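Long-range contacts in esterase (Capnocytophaga ochracea, PDB 4W9R), which is of unknown function but carries an alpha/beta-hydrolase domain of the putative esterase family, followed by an all-helical C-terminal region: residues Ser12-Arg17 / Ser100-Pro105; Arg170-Met175 / Ser204-Phe209; Ile255-Glu260 / Trp294-Lys299. One frame throughout, in Å; residues are numbered along the deposited sequence.

Contact 1: residues Ser12-Arg17 / Ser100-Pro105; sequences SGRLNR and SAELVP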
loop_
_atom_site.group_PDB
_atom_site.type_symbol
_atom_site.label_atom_id
_atom_site.label_comp_id
_atom_site.label_asym_id
_atom_site.label_seq_id
_atom_site.Cartn_x
_atom_site.Cartn_y
_atom_site.Cartn_z
ATOM N N SER B 12 6.242 25.249 -18.102
ATOM C CA SER B 12 7.458 24.593 -18.556
ATOM C C SER B 12 7.894 25.120 -19.915
ATOM O O SER B 12 7.099 25.186 -20.851
ATOM C CB SER B 12 7.255 23.078 -18.618
ATOM O OG SER B 12 8.405 22.431 -19.131
ATOM N N GLY B 13 9.163 25.498 -20.013
ATOM C CA GLY B 13 9.715 25.976 -21.266
ATOM C C GLY B 13 9.939 24.832 -22.232
ATOM O O GLY B 13 9.705 24.962 -23.435
ATOM N N ARG B 14 10.390 23.702 -21.697
ATOM C CA ARG B 14 10.674 22.528 -22.511
ATOM C C ARG B 14 9.398 21.851 -23.005
ATOM O O ARG B 14 9.328 21.406 -24.150
ATOM C CB ARG B 14 11.526 21.531 -21.724
ATOM C CG ARG B 14 12.990 21.922 -21.617
ATOM C CD ARG B 14 13.732 21.008 -20.660
ATOM N NE ARG B 14 15.180 21.176 -20.744
ATOM C CZ ARG B 14 15.867 22.104 -20.085
ATOM N NH1 ARG B 14 17.184 22.178 -20.223
ATOM N NH2 ARG B 14 15.238 22.960 -19.291
ATOM N N LEU B 15 8.394 21.770 -22.138
ATOM C CA LEU B 15 7.119 21.162 -22.505
ATOM C C LEU B 15 6.235 22.127 -23.287
ATOM O O LEU B 15 5.307 21.706 -23.979
ATOM C CB LEU B 15 6.380 20.674 -21.259
ATOM C CG LEU B 15 6.993 19.460 -20.562
ATOM C CD1 LEU B 15 6.178 19.077 -19.338
ATOM C CD2 LEU B 15 7.086 18.298 -21.535
ATOM N N ASN B 16 6.533 23.419 -23.166
ATOM C CA ASN B 16 5.759 24.470 -23.822
ATOM C C ASN B 16 4.274 24.413 -23.472
ATOM O O ASN B 16 3.416 24.662 -24.318
ATOM C CB ASN B 16 5.937 24.397 -25.338
ATOM C CG ASN B 16 6.521 25.665 -25.914
ATOM O OD1 ASN B 16 6.295 26.758 -25.395
ATOM N ND2 ASN B 16 7.282 25.529 -26.995
ATOM N N ARG B 17 3.982 24.077 -22.220
ATOM C CA ARG B 17 2.608 24.001 -21.739
ATOM C C ARG B 17 2.556 24.167 -20.226
ATOM O O ARG B 17 3.576 24.051 -19.546
ATOM C CB ARG B 17 1.963 22.674 -22.140
ATOM C CG ARG B 17 2.533 21.460 -21.425
ATOM C CD ARG B 17 1.643 20.243 -21.623
ATOM N NE ARG B 17 2.147 19.072 -20.914
ATOM C CZ ARG B 17 2.815 18.078 -21.491
ATOM N NH1 ARG B 17 3.057 18.107 -22.795
ATOM N NH2 ARG B 17 3.239 17.052 -20.764
ATOM N N SER B 100 14.146 16.903 -14.577
ATOM C CA SER B 100 15.496 17.181 -14.094
ATOM C C SER B 100 15.830 18.665 -13.998
ATOM O O SER B 100 16.238 19.151 -12.945
ATOM C CB SER B 100 16.528 16.509 -15.003
ATOM O OG SER B 100 16.508 15.104 -14.858
ATOM N N ALA B 101 15.674 19.377 -15.110
ATOM C CA ALA B 101 16.188 20.739 -15.221
ATOM C C ALA B 101 15.209 21.827 -14.787
ATOM O O ALA B 101 15.602 22.982 -14.623
ATOM C CB ALA B 101 16.638 20.996 -16.654
ATOM N N GLU B 102 13.945 21.471 -14.589
ATOM C CA GLU B 102 12.930 22.476 -14.287
ATOM C C GLU B 102 12.191 22.201 -12.982
ATOM O O GLU B 102 12.282 22.982 -12.034
ATOM C CB GLU B 102 11.926 22.582 -15.436
ATOM C CG GLU B 102 12.545 22.958 -16.771
ATOM C CD GLU B 102 11.513 23.107 -17.871
ATOM O OE1 GLU B 102 10.315 22.888 -17.596
ATOM O OE2 GLU B 102 11.897 23.447 -19.009
ATOM N N LEU B 103 11.452 21.094 -12.946
ATOM C CA LEU B 103 10.607 20.761 -11.803
ATOM C C LEU B 103 11.389 20.643 -10.498
ATOM O O LEU B 103 11.072 21.315 -9.517
ATOM C CB LEU B 103 9.852 19.457 -12.065
ATOM C CG LEU B 103 8.872 19.039 -10.969
ATOM C CD1 LEU B 103 7.822 20.119 -10.751
ATOM C CD2 LEU B 103 8.219 17.716 -11.314
ATOM N N VAL B 104 12.408 19.789 -10.492
ATOM C CA VAL B 104 13.204 19.562 -9.288
ATOM C C VAL B 104 13.926 20.828 -8.785
ATOM O O VAL B 104 13.867 21.123 -7.590
ATOM C CB VAL B 104 14.233 18.427 -9.504
ATOM C CG1 VAL B 104 15.216 18.360 -8.346
ATOM C CG2 VAL B 104 13.517 17.094 -9.677
ATOM N N PRO B 105 14.598 21.586 -9.678
ATOM C CA PRO B 105 15.210 22.821 -9.166
ATOM C C PRO B 105 14.182 23.819 -8.638
ATOM O O PRO B 105 14.484 24.572 -7.710
ATOM C CB PRO B 105 15.935 23.390 -10.391
ATOM C CG PRO B 105 16.182 22.212 -11.261
ATOM C CD PRO B 105 14.970 21.349 -11.085
#
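Glu-102 reaches out from helix 91-110 with its chain extended (chi2 -178°), so that its carboxylate sits tip-on against the turn at Ser-12 to Arg-14. Its two oxygens divide the work. OE1 takes the hydroxyl of Ser-12 on its syn lone pair (OG to OE1 2.5 Å), while OE2, also through its syn lone pair, receives the backbone N of Arg-14 at 3.1 Å. Arg-14 crosses the glutamate obliquely, guanidinium and carboxylate planes 64° apart, and its NH2 adds a weak, salt-bridging bond to OE2 at 3.4 Å. Ala-101 is small enough to lay its CB over one face of that guanidinium, 3.6 Å from NH2; Glu-97, one turn earlier, pairs with NE. An alanine in place of Glu-102 would probably leave the serine hydroxyl and the Arg-14 amide without the carboxylate that accepts from both, remove the salt-bridge partner of NH2 and loosen the turn. Serine suits its place because OG, anti to the backbone N, also accepts from Leu-15 N (3.1 Å), an ST motif. Together with the G1 beta bulge that Asn-16 and Arg-17 form opposite Ser-12, this is the tight turn of a beta hairpin joining antiparallel strands 5-12 and 17-24.

Contact 2: residues Arg170-Met175 / Ser204-Phe209; sequences RLFYYM and SVEYHF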
loop_
_atom_site.group_PDB
_atom_site.type_symbol
_atom_site.label_atom_id
_atom_site.label_comp_id
_atom_site.label_asym_id
_atom_site.label_seq_id
_atom_site.Cartn_x
_atom_site.Cartn_y
_atom_site.Cartn_z
ATOM N N ARG B 170 25.381 7.249 -3.352
ATOM C CA ARG B 170 24.504 6.089 -3.232
ATOM C C ARG B 170 23.405 6.080 -4.289
ATOM O O ARG B 170 22.862 7.126 -4.648
ATOM C CB ARG B 170 23.881 6.040 -1.834
ATOM C CG ARG B 170 22.933 4.868 -1.601
ATOM C CD ARG B 170 22.491 4.806 -0.152
ATOM N NE ARG B 170 21.549 3.718 0.106
ATOM C CZ ARG B 170 20.240 3.885 0.264
ATOM N NH1 ARG B 170 19.710 5.099 0.192
ATOM N NH2 ARG B 170 19.460 2.840 0.499
ATOM N N LEU B 171 23.077 4.888 -4.775
ATOM C CA LEU B 171 21.957 4.715 -5.686
ATOM C C LEU B 171 21.081 3.554 -5.241
ATOM O O LEU B 171 21.533 2.409 -5.184
ATOM C CB LEU B 171 22.446 4.482 -7.115
ATOM C CG LEU B 171 21.347 4.124 -8.118
ATOM C CD1 LEU B 171 20.287 5.219 -8.178
ATOM C CD2 LEU B 171 21.936 3.862 -9.493
ATOM N N PHE B 172 19.828 3.857 -4.920
ATOM C CA PHE B 172 18.858 2.823 -4.587
ATOM C C PHE B 172 17.953 2.564 -5.784
ATOM O O PHE B 172 17.189 3.439 -6.192
ATOM C CB PHE B 172 18.027 3.224 -3.367
ATOM C CG PHE B 172 17.013 2.192 -2.958
ATOM C CD1 PHE B 172 17.358 1.172 -2.086
ATOM C CD2 PHE B 172 15.715 2.241 -3.445
ATOM C CE1 PHE B 172 16.429 0.219 -1.708
ATOM C CE2 PHE B 172 14.782 1.290 -3.070
ATOM C CZ PHE B 172 15.140 0.279 -2.200
ATOM N N TYR B 173 18.044 1.364 -6.347
ATOM C CA TYR B 173 17.221 1.010 -7.495
ATOM C C TYR B 173 16.269 -0.132 -7.167
ATOM O O TYR B 173 16.687 -1.177 -6.668
ATOM C CB TYR B 173 18.092 0.635 -8.694
ATOM C CG TYR B 173 17.293 0.290 -9.930
ATOM C CD1 TYR B 173 16.773 1.289 -10.744
ATOM C CD2 TYR B 173 17.050 -1.032 -10.281
ATOM C CE1 TYR B 173 16.039 0.981 -11.871
ATOM C CE2 TYR B 173 16.316 -1.349 -11.408
ATOM C CZ TYR B 173 15.813 -0.339 -12.200
ATOM O OH TYR B 173 15.082 -0.651 -13.323
ATOM N N TYR B 174 14.989 0.074 -7.460
ATOM C CA TYR B 174 13.971 -0.941 -7.218
ATOM C C TYR B 174 13.092 -1.135 -8.445
ATOM O O TYR B 174 12.472 -0.189 -8.930
ATOM C CB TYR B 174 13.110 -0.564 -6.012
ATOM C CG TYR B 174 12.044 -1.583 -5.670
ATOM C CD1 TYR B 174 10.768 -1.497 -6.212
ATOM C CD2 TYR B 174 12.314 -2.629 -4.803
ATOM C CE1 TYR B 174 9.792 -2.428 -5.901
ATOM C CE2 TYR B 174 11.345 -3.563 -4.484
ATOM C CZ TYR B 174 10.088 -3.458 -5.035
ATOM O OH TYR B 174 9.126 -4.390 -4.717
HETATM N N MSE B 175 13.034 -2.366 -8.940
HETATM C CA MSE B 175 12.161 -2.691 -10.060
HETATM C C MSE B 175 11.232 -3.848 -9.711
HETATM O O MSE B 175 11.663 -4.855 -9.152
HETATM C CB MSE B 175 12.980 -3.032 -11.303
HETATM C CG MSE B 175 12.152 -3.602 -12.445
HETATM SE SE MSE B 175 13.221 -3.990 -14.025
HETATM C CE MSE B 175 11.885 -4.949 -15.071
ATOM N N SER B 204 28.421 0.989 -4.470
ATOM C CA SER B 204 27.685 2.213 -4.166
ATOM C C SER B 204 26.207 2.086 -4.527
ATOM O O SER B 204 25.402 2.963 -4.208
ATOM C CB SER B 204 28.294 3.404 -4.906
ATOM O OG SER B 204 28.146 3.263 -6.310
ATOM N N VAL B 205 25.858 0.992 -5.194
ATOM C CA VAL B 205 24.494 0.786 -5.660
ATOM C C VAL B 205 23.783 -0.319 -4.887
ATOM O O VAL B 205 24.300 -1.425 -4.746
ATOM C CB VAL B 205 24.470 0.441 -7.162
ATOM C CG1 VAL B 205 23.055 0.123 -7.616
ATOM C CG2 VAL B 205 25.057 1.582 -7.975
ATOM N N GLU B 206 22.592 -0.007 -4.385
ATOM C CA GLU B 206 21.734 -1.010 -3.771
ATOM C C GLU B 206 20.637 -1.392 -4.758
ATOM O O GLU B 206 19.751 -0.591 -5.060
ATOM C CB GLU B 206 21.137 -0.486 -2.464
ATOM C CG GLU B 206 20.290 -1.498 -1.710
ATOM C CD GLU B 206 19.815 -0.969 -0.370
ATOM O OE1 GLU B 206 20.349 0.068 0.083
ATOM O OE2 GLU B 206 18.910 -1.586 0.230
ATOM N N TYR B 207 20.706 -2.621 -5.261
ATOM C CA TYR B 207 19.827 -3.071 -6.336
ATOM C C TYR B 207 18.774 -4.058 -5.844
ATOM O O TYR B 207 19.094 -5.042 -5.177
ATOM C CB TYR B 207 20.657 -3.708 -7.456
ATOM C CG TYR B 207 19.853 -4.224 -8.629
ATOM C CD1 TYR B 207 19.300 -5.499 -8.614
ATOM C CD2 TYR B 207 19.663 -3.443 -9.762
ATOM C CE1 TYR B 207 18.566 -5.973 -9.680
ATOM C CE2 TYR B 207 18.936 -3.913 -10.839
ATOM C CZ TYR B 207 18.391 -5.179 -10.793
ATOM O OH TYR B 207 17.667 -5.656 -11.858
ATOM N N HIS B 208 17.517 -3.798 -6.191
ATOM C CA HIS B 208 16.428 -4.701 -5.838
ATOM C C HIS B 208 15.490 -4.944 -7.013
ATOM O O HIS B 208 14.924 -4.004 -7.572
ATOM C CB HIS B 208 15.633 -4.149 -4.651
ATOM C CG HIS B 208 16.416 -4.083 -3.377
ATOM N ND1 HIS B 208 16.706 -5.200 -2.624
ATOM C CD2 HIS B 208 16.967 -3.034 -2.722
ATOM C CE1 HIS B 208 17.403 -4.842 -1.560
ATOM N NE2 HIS B 208 17.575 -3.533 -1.596
ATOM N N PHE B 209 15.331 -6.208 -7.386
ATOM C CA PHE B 209 14.332 -6.589 -8.376
ATOM C C PHE B 209 13.382 -7.633 -7.806
ATOM O O PHE B 209 13.789 -8.750 -7.488
ATOM C CB PHE B 209 14.987 -7.125 -9.648
ATOM C CG PHE B 209 14.023 -7.804 -10.578
ATOM C CD1 PHE B 209 13.024 -7.080 -11.209
ATOM C CD2 PHE B 209 14.111 -9.165 -10.818
ATOM C CE1 PHE B 209 12.131 -7.702 -12.064
ATOM C CE2 PHE B 209 13.223 -9.794 -11.676
ATOM C CZ PHE B 209 12.232 -9.061 -12.298
#
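The carboxylate of Glu-206 lies at the edges of three flat groups. It stands nearly perpendicular to the Phe-172 ring (planes 82° apart), with OE2 3.6 Å from CE1 at that ring's rim. OE2 also lies in the plane of the His-208 imidazole and accepts from NE2 at 3.0 Å, using its anti lone pair. OE1 meets the edge of the Arg-170 guanidinium, 2.9 Å from NH2, though it is approached from above the carboxylate plane; one guanidinium face rests on CB of Phe-172. The Phe-172 and His-208 rings meet obliquely, CE1 to CD2 3.4 Å. On the other face of the sheet, Tyr-173 and Tyr-207 run side by side with near-parallel planes slid apart, CD2 to CE2 3.5 Å. Their hydroxyls go separate ways, to Asn-130 and to Glu-193 of helix 183-196. Beyond them the selenomethionine Met-175 lies alongside Phe-209 in an oblique Met-aromatic contact, CG to CD1 3.8 Å.

Between the two layers of side chains, strands 171-180 and 205-213 run parallel and in register, their bonds alternating, as where Tyr-173 N donates to Glu-206 O at 2.9 Å. Helix 183-196 completes a beta-alpha-beta crossover and packs against the face that bears Tyr-173, Tyr-207 and Phe-209, while helix 217-232 covers the Phe-172 and Tyr-174 face, in keeping with the three-layer alpha/beta/alpha sandwich of the alpha/beta-hydrolase fold.

Tyrosine suits these places because its ring packs between sheet and helix while its hydroxyl finds a partner, as Tyr-174 does in Gln-227 of helix 217-232. Gripped by both arginine and histidine, the Glu-206 carboxylate is probably kept ionised, and its negative charge would tend to favour a protonated His-208, although the nearby Arg-170 would partly offset this.

Contact 3: residues Ile255-Glu260 / Trp294-Lys299; sequences IYEYLE and WESLKK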
loop_
_atom_site.group_PDB
_atom_site.type_symbol
_atom_site.label_atom_id
_atom_site.label_comp_id
_atom_site.label_asym_id
_atom_site.label_seq_id
_atom_site.Cartn_x
_atom_site.Cartn_y
_atom_site.Cartn_z
ATOM N N ILE B 255 31.291 0.502 21.090
ATOM C CA ILE B 255 29.835 0.462 21.147
ATOM C C ILE B 255 29.220 1.815 20.800
ATOM O O ILE B 255 28.219 1.882 20.086
ATOM C CB ILE B 255 29.350 0.009 22.535
ATOM C CG1 ILE B 255 29.788 -1.434 22.787
ATOM C CG2 ILE B 255 27.840 0.135 22.654
ATOM C CD1 ILE B 255 29.166 -2.052 24.005
ATOM N N TYR B 256 29.821 2.891 21.299
ATOM C CA TYR B 256 29.375 4.233 20.942
ATOM C C TYR B 256 29.476 4.451 19.438
ATOM O O TYR B 256 28.627 5.111 18.837
ATOM C CB TYR B 256 30.190 5.299 21.676
ATOM C CG TYR B 256 30.126 6.657 21.010
ATOM C CD1 TYR B 256 29.007 7.466 21.149
ATOM C CD2 TYR B 256 31.180 7.124 20.235
ATOM C CE1 TYR B 256 28.940 8.703 20.537
ATOM C CE2 TYR B 256 31.123 8.359 19.619
ATOM C CZ TYR B 256 30.000 9.145 19.774
ATOM O OH TYR B 256 29.936 10.379 19.165
ATOM N N GLU B 257 30.523 3.891 18.838
ATOM C CA GLU B 257 30.758 4.028 17.406
ATOM C C GLU B 257 29.619 3.435 16.584
ATOM O O GLU B 257 29.318 3.919 15.495
ATOM C CB GLU B 257 32.085 3.370 17.014
ATOM C CG GLU B 257 33.314 4.243 17.240
ATOM C CD GLU B 257 33.589 4.519 18.708
ATOM O OE1 GLU B 257 33.142 3.726 19.564
ATOM O OE2 GLU B 257 34.257 5.532 19.006
ATOM N N TYR B 258 28.985 2.390 17.109
ATOM C CA TYR B 258 27.849 1.775 16.431
ATOM C C TYR B 258 26.698 2.769 16.310
ATOM O O TYR B 258 26.111 2.927 15.239
ATOM C CB TYR B 258 27.385 0.519 17.171
ATOM C CG TYR B 258 26.311 -0.258 16.440
ATOM C CD1 TYR B 258 26.646 -1.217 15.492
ATOM C CD2 TYR B 258 24.964 -0.032 16.695
ATOM C CE1 TYR B 258 25.671 -1.929 14.819
ATOM C CE2 TYR B 258 23.980 -0.739 16.026
ATOM C CZ TYR B 258 24.340 -1.687 15.089
ATOM O OH TYR B 258 23.369 -2.396 14.419
ATOM N N LEU B 259 26.386 3.442 17.414
ATOM C CA LEU B 259 25.320 4.435 17.432
ATOM C C LEU B 259 25.651 5.612 16.521
ATOM O O LEU B 259 24.795 6.091 15.777
ATOM C CB LEU B 259 25.071 4.931 18.859
ATOM C CG LEU B 259 24.035 6.047 19.021
ATOM C CD1 LEU B 259 22.648 5.556 18.639
ATOM C CD2 LEU B 259 24.041 6.598 20.439
ATOM N N GLU B 260 26.897 6.069 16.581
ATOM C CA GLU B 260 27.330 7.217 15.792
ATOM C C GLU B 260 27.331 6.892 14.304
ATOM O O GLU B 260 26.849 7.680 13.490
ATOM C CB GLU B 260 28.722 7.678 16.227
ATOM C CG GLU B 260 29.167 8.981 15.580
ATOM C CD GLU B 260 30.610 9.326 15.892
ATOM O OE1 GLU B 260 31.437 8.395 15.997
ATOM O OE2 GLU B 260 30.916 10.529 16.034
ATOM N N TRP B 294 33.853 1.603 29.107
ATOM C CA TRP B 294 33.546 2.910 29.671
ATOM C C TRP B 294 34.015 4.062 28.800
ATOM O O TRP B 294 33.653 5.211 29.039
ATOM C CB TRP B 294 34.153 3.034 31.070
ATOM C CG TRP B 294 33.809 1.882 31.969
ATOM C CD1 TRP B 294 34.685 1.061 32.617
ATOM C CD2 TRP B 294 32.497 1.412 32.307
ATOM N NE1 TRP B 294 34.003 0.117 33.344
ATOM C CE2 TRP B 294 32.657 0.309 33.169
ATOM C CE3 TRP B 294 31.202 1.819 31.968
ATOM C CZ2 TRP B 294 31.574 -0.391 33.697
ATOM C CZ3 TRP B 294 30.128 1.122 32.493
ATOM C CH2 TRP B 294 30.321 0.030 33.348
ATOM N N GLU B 295 34.802 3.759 27.777
ATOM C CA GLU B 295 35.295 4.809 26.901
ATOM C C GLU B 295 34.153 5.275 26.008
ATOM O O GLU B 295 34.085 6.442 25.620
ATOM C CB GLU B 295 36.484 4.322 26.074
ATOM C CG GLU B 295 37.455 5.428 25.677
ATOM C CD GLU B 295 38.087 6.117 26.878
ATOM O OE1 GLU B 295 38.244 5.468 27.935
ATOM O OE2 GLU B 295 38.425 7.315 26.766
ATOM N N SER B 296 33.246 4.352 25.703
ATOM C CA SER B 296 32.057 4.667 24.925
ATOM C C SER B 296 31.097 5.532 25.730
ATOM O O SER B 296 30.397 6.378 25.177
ATOM C CB SER B 296 31.356 3.384 24.469
ATOM O OG SER B 296 32.127 2.688 23.506
ATOM N N LEU B 297 31.074 5.317 27.042
ATOM C CA LEU B 297 30.183 6.058 27.927
ATOM C C LEU B 297 30.534 7.543 27.958
ATOM O O LEU B 297 29.649 8.398 27.969
ATOM C CB LEU B 297 30.231 5.476 29.342
ATOM C CG LEU B 297 29.312 6.122 30.379
ATOM C CD1 LEU B 297 27.861 6.047 29.934
ATOM C CD2 LEU B 297 29.491 5.460 31.736
ATOM N N LYS B 298 31.829 7.843 27.967
ATOM C CA LYS B 298 32.295 9.225 27.965
ATOM C C LYS B 298 31.915 9.920 26.664
ATOM O O LYS B 298 31.444 11.058 26.668
ATOM C CB LYS B 298 33.810 9.285 28.168
ATOM C CG LYS B 298 34.368 10.695 28.315
ATOM C CD LYS B 298 35.891 10.681 28.354
ATOM C CE LYS B 298 36.454 12.028 28.783
ATOM N NZ LYS B 298 36.053 13.126 27.861
ATOM N N LYS B 299 32.120 9.221 25.551
ATOM C CA LYS B 299 31.807 9.763 24.236
ATOM C C LYS B 299 30.299 9.848 24.015
ATOM O O LYS B 299 29.821 10.708 23.276
ATOM C CB LYS B 299 32.465 8.917 23.143
ATOM C CG LYS B 299 33.981 9.052 23.099
ATOM C CD LYS B 299 34.608 8.194 22.011
ATOM C CE LYS B 299 34.580 6.721 22.376
ATOM N NZ LYS B 299 35.381 5.897 21.426
HETATM O O HOH W 1 31.177 12.421 21.139
#
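The short segments 255-260 and 294-299 are helical, their axes 8.9 Å apart at closest approach and inclined at 41°, and the backbones come nearest where the CA atoms of Tyr-256 and Ser-296 are 4.8 Å apart. Serine is compact enough for that spot: its CB packs against CB of Tyr-256, and its OG, anti to the carbonyl carbon, accepts a nearly straight bond (172°) from Tyr-256 N at 3.2 Å. A weaker bond comes from Ile-255 N, while Asp-293, three residues before the serine, is hydrogen-bonded through OD2 to the same hydroxyl. Amides near the beginning of helix 255-270 thus find an acceptor on another helix. Helix 278-290 comes between the two in sequence and touches Ile-255 and Ser-296 alike, an arrangement consistent with the stacked helical hairpins of a helical-repeat domain. Tyr-256 turns its ring across the side chain of Lys-299, whose CB lies over one face, 3.8 Å from the centroid, in a CH-pi contact; CB of Glu-260 lies over the opposite face. Lysine offers aliphatic length for the ring and a charge beyond it. Bent at chi3 (-73°), its chain brings NZ to OE2 of Glu-257 at 2.7 Å, where it meets the syn lone pair in a salt bridge. At the phenolic tip a water lies between Tyr-256 OH and Lys-299 O and donates to Lys-299 O at 3.1 Å.

How the contacts relate
The three contacts follow one another in series along the chain. Contacts 1 and 2 belong to the same mixed sheet but to its two ends within the chain: contact 1 ties the hairpin beginning with outermost strand 5-12 to helix 91-110, and contact 2 pairs strand 171-180 with the other outermost strand, 205-213. Their centres are 26 Å apart, their nearest atoms about 13 Å. Contact 3 shares neither sheet nor helix with them; it lies in the helical C-terminal region, its centre 31 Å from that of contact 2 and 48 Å from that of contact 1, across the chain's centre from contact 1. This is consistent with an esterase-like domain followed by a helical part that packs on its own.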